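Local coordinates for protein ribose-phosphate pyrophosphokinase (Mycobacterium smegmatis, PDB 5MP7) that probably makes phosphoribosyl pyrophosphate by transferring the pyrophosphoryl group of ATP to the 1-hydroxyl of ribose 5-phosphate, with magnesium as cofactor, at residues N11-A16 with E54-C59. Residues are numbered along the deposited sequence; the frame is centred on the assembly and turned at random.
Sequences NLMLFA and ESVRGC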
loop_
_atom_site.group_PDB
_atom_site.type_symbol
_atom_site.label_atom_id
_atom_site.label_comp_id
_atom_site.label_asym_id
_atom_site.label_seq_id
_atom_site.Cartn_x
_atom_site.Cartn_y
_atom_site.Cartn_z
ATOM N N ASN A 11 -47.938 -14.965 51.056
ATOM C CA ASN A 11 -47.766 -13.718 50.353
ATOM C C ASN A 11 -47.890 -13.956 48.832
ATOM O O ASN A 11 -47.113 -14.701 48.238
ATOM C CB ASN A 11 -46.404 -13.153 50.746
ATOM C CG ASN A 11 -45.991 -11.952 49.919
ATOM O OD1 ASN A 11 -46.771 -11.012 49.713
ATOM N ND2 ASN A 11 -44.739 -11.959 49.457
ATOM N N LEU A 12 -48.864 -13.311 48.212
ATOM C CA LEU A 12 -49.135 -13.495 46.789
ATOM C C LEU A 12 -48.264 -12.553 45.982
ATOM O O LEU A 12 -48.312 -11.353 46.179
ATOM C CB LEU A 12 -50.619 -13.227 46.498
ATOM C CG LEU A 12 -51.228 -13.807 45.214
ATOM C CD1 LEU A 12 -52.728 -13.603 45.168
ATOM C CD2 LEU A 12 -50.651 -13.172 43.963
ATOM N N MET A 13 -47.494 -13.088 45.059
ATOM C CA MET A 13 -46.717 -12.266 44.152
ATOM C C MET A 13 -46.939 -12.665 42.716
ATOM O O MET A 13 -46.887 -13.816 42.340
ATOM C CB MET A 13 -45.239 -12.332 44.473
ATOM C CG MET A 13 -44.896 -11.469 45.649
ATOM S SD MET A 13 -43.151 -11.601 46.088
ATOM C CE MET A 13 -42.462 -10.273 45.099
ATOM N N LEU A 14 -47.133 -11.660 41.904
ATOM C CA LEU A 14 -47.468 -11.820 40.530
ATOM C C LEU A 14 -46.270 -11.331 39.717
ATOM O O LEU A 14 -45.807 -10.220 39.870
ATOM C CB LEU A 14 -48.756 -11.038 40.275
ATOM C CG LEU A 14 -49.237 -10.988 38.821
ATOM C CD1 LEU A 14 -49.730 -12.346 38.276
ATOM C CD2 LEU A 14 -50.343 -9.954 38.753
ATOM N N PHE A 15 -45.796 -12.174 38.824
ATOM C CA PHE A 15 -44.697 -11.866 37.929
ATOM C C PHE A 15 -45.221 -11.960 36.495
ATOM O O PHE A 15 -46.094 -12.765 36.206
ATOM C CB PHE A 15 -43.604 -12.890 38.112
ATOM C CG PHE A 15 -43.099 -12.953 39.504
ATOM C CD1 PHE A 15 -43.736 -13.712 40.468
ATOM C CD2 PHE A 15 -41.985 -12.212 39.861
ATOM C CE1 PHE A 15 -43.257 -13.709 41.770
ATOM C CE2 PHE A 15 -41.505 -12.207 41.144
ATOM C CZ PHE A 15 -42.141 -12.931 42.106
ATOM N N ALA A 16 -44.679 -11.162 35.598
ATOM C CA ALA A 16 -45.144 -11.153 34.232
ATOM C C ALA A 16 -43.989 -10.999 33.289
ATOM O O ALA A 16 -43.069 -10.232 33.536
ATOM C CB ALA A 16 -46.131 -10.035 34.016
ATOM N N GLU A 54 -37.233 -6.745 43.826
ATOM C CA GLU A 54 -37.642 -6.789 45.231
ATOM C C GLU A 54 -37.546 -8.229 45.701
ATOM O O GLU A 54 -37.320 -9.136 44.872
ATOM C CB GLU A 54 -39.062 -6.227 45.422
ATOM C CG GLU A 54 -40.065 -6.638 44.353
ATOM C CD GLU A 54 -41.467 -6.044 44.561
ATOM O OE1 GLU A 54 -42.104 -6.367 45.587
ATOM O OE2 GLU A 54 -41.945 -5.272 43.680
ATOM N N SER A 55 -37.692 -8.452 47.013
ATOM C CA SER A 55 -37.530 -9.798 47.579
ATOM C C SER A 55 -38.632 -10.741 47.126
ATOM O O SER A 55 -39.780 -10.329 47.016
ATOM C CB SER A 55 -37.486 -9.800 49.113
ATOM O OG SER A 55 -36.958 -11.059 49.586
ATOM N N VAL A 56 -38.271 -11.990 46.838
ATOM C CA VAL A 56 -39.252 -13.012 46.463
ATOM C C VAL A 56 -39.266 -14.211 47.394
ATOM O O VAL A 56 -40.039 -15.135 47.224
ATOM C CB VAL A 56 -39.025 -13.477 45.022
ATOM C CG1 VAL A 56 -39.103 -12.297 44.072
ATOM C CG2 VAL A 56 -37.686 -14.171 44.858
ATOM N N ARG A 57 -38.430 -14.188 48.412
ATOM C CA ARG A 57 -38.307 -15.268 49.390
ATOM C C ARG A 57 -39.647 -15.519 50.083
ATOM O O ARG A 57 -40.311 -14.594 50.506
ATOM C CB ARG A 57 -37.155 -14.878 50.335
ATOM C CG ARG A 57 -36.862 -15.854 51.430
ATOM C CD ARG A 57 -35.787 -15.368 52.381
ATOM N NE ARG A 57 -34.486 -15.886 51.985
ATOM C CZ ARG A 57 -33.605 -15.213 51.255
ATOM N NH1 ARG A 57 -33.857 -13.965 50.813
ATOM N NH2 ARG A 57 -32.443 -15.786 50.971
ATOM N N GLY A 58 -40.090 -16.773 50.070
ATOM C CA GLY A 58 -41.295 -17.203 50.774
ATOM C C GLY A 58 -42.642 -16.953 50.137
ATOM O O GLY A 58 -43.669 -17.318 50.716
ATOM N N CYS A 59 -42.655 -16.422 48.915
ATOM C CA CYS A 59 -43.886 -16.051 48.247
ATOM C C CYS A 59 -44.591 -17.219 47.523
ATOM O O CYS A 59 -44.005 -18.240 47.204
ATOM C CB CYS A 59 -43.618 -14.930 47.247
ATOM S SG CYS A 59 -42.805 -15.450 45.691
#
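In M13, SD is anti to CA (chi2 177°), which carries the sulfur to C59. M13 SD thus comes 3.6 Å from C59 CB. The chi3 bend (91°) brings M13 CE to 3.3 Å from S55 O in the 54-59 loop. F15 meets the same loop with the rim of its ring: CZ is 3.7 Å from V56 CG1, and C59 SG lies 5.5 Å from the ring centroid close to the ring plane, an edge-on sulfur-aromatic contact. The loop holds a type II turn from V56 to C59, with G58 at positive phi and a weak hydrogen bond of 3.4 Å from C59 N to V56 O. It leads into strand 60-64, the parallel neighbour of 12-16 at one border of the five-stranded sheet in the N-terminal, PRTase-like domain; M13 and F15 both hydrogen-bond through their backbones to F62. M81 and L85 of helix 71-87 also pack on F15, and F52 meets its ring edge-to-face. At the exposed margin, N11 ND2 stands 3.9 Å from C59 CB.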